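Local coordinates for protein neuraminidase (Influenza A virus, PDB 4GDI) that is a tetrameric neuraminidase-like beta-propeller of a bat influenza virus that may remove terminal sialic acid, although its putative active site has diverged, at residues S47-L50 with T51-F54; R226-K229 with E230-Q234. One frame throughout, in Å; residues are numbered along the deposited sequence.

Interaction 1 of 2, residues S47-L50 with T51-F54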
# COMPACT_ATOMS: atom_id res chain seq x y z
N SER A 47 2.50 -9.63 -17.64
CA SER A 47 1.62 -10.79 -17.49
C SER A 47 0.56 -10.46 -16.45
O SER A 47 0.82 -9.73 -15.49
CB SER A 47 2.43 -12.03 -17.08
OG SER A 47 1.71 -13.24 -17.31
N CYS A 48 -0.64 -11.02 -16.63
CA CYS A 48 -1.80 -10.62 -15.84
C CYS A 48 -2.42 -11.77 -15.05
O CYS A 48 -2.35 -12.94 -15.48
CB CYS A 48 -2.88 -10.04 -16.77
SG CYS A 48 -2.26 -8.96 -18.10
N ASP A 49 -3.02 -11.46 -13.90
CA ASP A 49 -3.90 -12.41 -13.25
C ASP A 49 -5.30 -12.16 -13.80
O ASP A 49 -5.42 -11.57 -14.88
CB ASP A 49 -3.82 -12.35 -11.69
CG ASP A 49 -4.14 -10.96 -11.11
OD1 ASP A 49 -4.92 -10.16 -11.69
OD2 ASP A 49 -3.59 -10.69 -10.02
N LEU A 50 -6.34 -12.60 -13.11
CA LEU A 50 -7.71 -12.40 -13.61
C LEU A 50 -8.24 -10.99 -13.36
O LEU A 50 -9.33 -10.64 -13.80
CB LEU A 50 -8.67 -13.41 -13.00
CG LEU A 50 -8.37 -14.88 -13.25
CD1 LEU A 50 -9.48 -15.76 -12.66
CD2 LEU A 50 -8.23 -15.13 -14.74
N THR A 51 -7.46 -10.18 -12.66
CA THR A 51 -7.92 -8.84 -12.30
C THR A 51 -7.10 -7.73 -12.93
O THR A 51 -7.66 -6.77 -13.47
CB THR A 51 -7.85 -8.68 -10.78
OG1 THR A 51 -8.86 -9.50 -10.20
CG2 THR A 51 -8.08 -7.22 -10.38
N SER A 52 -5.78 -7.84 -12.84
CA SER A 52 -4.90 -6.80 -13.35
C SER A 52 -3.58 -7.36 -13.89
O SER A 52 -3.32 -8.56 -13.81
CB SER A 52 -4.63 -5.75 -12.27
OG SER A 52 -4.06 -6.36 -11.12
N CYS A 53 -2.74 -6.47 -14.41
CA CYS A 53 -1.52 -6.88 -15.07
C CYS A 53 -0.30 -6.32 -14.37
O CYS A 53 -0.38 -5.31 -13.65
CB CYS A 53 -1.55 -6.46 -16.54
SG CYS A 53 -2.95 -7.15 -17.41
N PHE A 54 0.83 -7.00 -14.54
CA PHE A 54 2.06 -6.66 -13.85
C PHE A 54 3.22 -6.60 -14.83
O PHE A 54 3.21 -7.26 -15.87
CB PHE A 54 2.36 -7.69 -12.75
CG PHE A 54 1.28 -7.81 -11.71
CD1 PHE A 54 0.18 -8.64 -11.93
CD2 PHE A 54 1.35 -7.08 -10.53
CE1 PHE A 54 -0.84 -8.75 -10.98
CE2 PHE A 54 0.32 -7.17 -9.57
CZ PHE A 54 -0.77 -8.02 -9.80
O HOH W 1 -4.39 -8.35 -8.87

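Interaction 2 of 2, residues R226-K229 with E230-Q234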
# COMPACT_ATOMS: atom_id res chain seq x y z
N ARG A 226 4.22 -22.87 -33.96
CA ARG A 226 2.83 -23.17 -33.65
C ARG A 226 2.82 -24.53 -33.02
O ARG A 226 3.39 -25.47 -33.58
CB ARG A 226 1.98 -23.22 -34.92
CG ARG A 226 1.96 -21.92 -35.71
CD ARG A 226 1.68 -22.19 -37.18
NE ARG A 226 1.64 -20.96 -37.97
CZ ARG A 226 1.55 -20.93 -39.29
NH1 ARG A 226 1.52 -22.06 -39.98
NH2 ARG A 226 1.49 -19.77 -39.92
N PHE A 227 2.20 -24.66 -31.85
CA PHE A 227 2.12 -25.96 -31.22
C PHE A 227 0.83 -26.17 -30.44
O PHE A 227 0.11 -25.21 -30.16
CB PHE A 227 3.38 -26.25 -30.38
CG PHE A 227 3.50 -25.43 -29.11
CD1 PHE A 227 3.00 -25.91 -27.91
CD2 PHE A 227 4.22 -24.24 -29.10
CE1 PHE A 227 3.16 -25.20 -26.73
CE2 PHE A 227 4.38 -23.52 -27.92
CZ PHE A 227 3.86 -24.00 -26.73
N THR A 228 0.52 -27.43 -30.16
CA THR A 228 -0.70 -27.81 -29.48
C THR A 228 -0.44 -28.16 -28.01
O THR A 228 0.72 -28.29 -27.58
CB THR A 228 -1.36 -29.03 -30.13
OG1 THR A 228 -0.58 -30.20 -29.86
CG2 THR A 228 -1.51 -28.86 -31.65
N LYS A 229 -1.52 -28.32 -27.27
CA LYS A 229 -1.46 -28.81 -25.90
C LYS A 229 -0.76 -30.17 -25.81
O LYS A 229 -0.29 -30.54 -24.76
CB LYS A 229 -2.86 -28.96 -25.32
CG LYS A 229 -3.39 -27.74 -24.61
CD LYS A 229 -4.67 -28.07 -23.86
CE LYS A 229 -4.39 -28.46 -22.41
NZ LYS A 229 -5.55 -29.13 -21.78
N GLU A 230 -0.73 -30.91 -26.91
CA GLU A 230 -0.10 -32.24 -26.93
C GLU A 230 1.36 -32.19 -27.40
O GLU A 230 2.00 -33.24 -27.56
CB GLU A 230 -0.90 -33.17 -27.83
CG GLU A 230 -2.36 -33.32 -27.39
CD GLU A 230 -2.51 -33.78 -25.92
OE1 GLU A 230 -1.62 -34.50 -25.38
OE2 GLU A 230 -3.53 -33.39 -25.31
N LEU A 231 1.88 -30.99 -27.61
CA LEU A 231 3.27 -30.75 -28.00
C LEU A 231 3.58 -31.14 -29.43
O LEU A 231 4.74 -31.25 -29.81
CB LEU A 231 4.27 -31.41 -27.05
CG LEU A 231 4.09 -30.96 -25.60
CD1 LEU A 231 5.21 -31.48 -24.70
CD2 LEU A 231 3.99 -29.45 -25.50
N ASN A 232 2.54 -31.33 -30.24
CA ASN A 232 2.73 -31.33 -31.68
C ASN A 232 3.03 -29.92 -32.15
O ASN A 232 2.53 -28.96 -31.57
CB ASN A 232 1.51 -31.90 -32.37
CG ASN A 232 1.49 -33.39 -32.27
OD1 ASN A 232 2.46 -34.04 -32.64
ND2 ASN A 232 0.42 -33.95 -31.73
N TYR A 233 3.85 -29.79 -33.18
CA TYR A 233 4.33 -28.45 -33.53
C TYR A 233 4.78 -28.34 -34.99
O TYR A 233 4.99 -29.33 -35.69
CB TYR A 233 5.50 -28.04 -32.61
CG TYR A 233 6.80 -28.70 -33.01
CD1 TYR A 233 7.15 -29.94 -32.50
CD2 TYR A 233 7.68 -28.08 -33.90
CE1 TYR A 233 8.34 -30.56 -32.87
CE2 TYR A 233 8.87 -28.68 -34.27
CZ TYR A 233 9.19 -29.93 -33.75
OH TYR A 233 10.36 -30.56 -34.09
N GLN A 234 4.88 -27.09 -35.44
CA GLN A 234 5.48 -26.79 -36.72
C GLN A 234 6.26 -25.48 -36.57
O GLN A 234 5.81 -24.55 -35.89
CB GLN A 234 4.44 -26.71 -37.85
CG GLN A 234 3.80 -25.35 -38.07
CD GLN A 234 2.97 -25.27 -39.36
OE1 GLN A 234 1.86 -24.73 -39.35
NE2 GLN A 234 3.52 -25.77 -40.46
O HOH W 2 -1.84 -32.15 -31.15

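Interaction 1 of 2, residues S47-L50 with T51-F54
S47 and F54 face each other as an antiparallel hydrogen-bonded pair, S47 N giving to F54 O and F54 N to S47 O, and the two short runs travel in nearly opposite directions. One step nearer the turn, C48 and C53 form the non-hydrogen-bonded pair with CA atoms only 3.8 Å apart, and both side chains leave by the same face of the hairpin. Each SG stands beside its own backbone N, which brings C48 SG and C53 SG together in a 2.1 Å disulfide, its chi3 of 96° close to the relaxed right angle. Strands 44-48 and 53-64 thus make a beta hairpin of the propeller, cross-linked just before its loop; D49 N closes that loop with a bond to S52 O.

D49 forms an Asx turn, OD1 accepting from T51 N and also from S52 N. With CG between the backbone N and the carbonyl carbon (chi1 58°), OD1 reaches forward over the turn to both amides. T51 N meets D49 OD1 at 2.7 Å from the anti side, 33° out of the carboxylate plane, whereas S52 N comes to D49 OD1 almost in line with its C-O bond, also at 2.7 Å, and that hydrogen bond is itself nearly linear. The short acid suits this place, since two N-H groups should stabilise its negative charge. Its other oxygen, OD2, accepts from a water 2.7 Å away that also bonds S52 OG, and lies 3.5 Å from CE1 at the edge of the F54 ring. The ring itself forms a cation-pi contact with K81, and S47 OG hydrogen-bonds to E151 OE1.

Interaction 2 of 2, residues R226-K229 with E230-Q234
R226 and Q234 run side by side from one face of a hairpin, and R226 NH1 donates to Q234 OE1 at 2.8 Å. The oxygen lies in the guanidinium plane, but NH1 sits well above the plane of the amide, the two flat groups being turned 64° apart. Q234 gets there with CG between its backbone N and carbonyl carbon (chi1 88°) and an extended chain beyond. Arginine suits the site because its several N-H groups let it bond Q234 and form salt bridges with D273 and E301.

Strands 224-228 and 233-236 are the last two of a four-stranded antiparallel sheet, a blade of the neuraminidase propeller. A type I beta turn from T228 to L231 with a G1-type bulge links them: L231 N donates to T228 O at 2.9 Å, T228 N to N232 O at 2.9 Å, and L231 takes the left-handed bulge position. T228 has its OG1 tucked between backbone N and carbonyl carbon (chi1 71°), from where it forms an ST turn, E230 N donating to T228 OG1 at 3.0 Å; N232 N bonds it weakly, and a water 2.7 Å away joins OG1 to N232 ND2. On the other face F227 CB and Y233 CB meet at 3.6 Å. F227 then carries its ring off towards I176, where L231 also packs, while Y233 OH reaches N191 N. K229 NZ forms a salt bridge with E156 OE1, and E230 OE1 one with R186 NH2.

In the fold
Both interactions tighten the turn of an antiparallel hairpin within the same propeller, but in separate sheets and by different means: interaction 1 relies on a covalent cross-link and a carboxylate, interaction 2 on a threonine hydroxyl and salt bridges to other parts of the chain. Their centres are 26 Å apart and their nearest atoms about 14 Å. Interaction 1 lies away from the calcium sites, with a probable crystallisation glycerol about 3 Å from the C48 side chain. Near interaction 2, E178 and Q180 are calcium-binding residues, though no ion sits on E178 in this chain; the L231 side chain is about 5 Å from that of E178 and the K229 side chain about 7 Å from that of Q180.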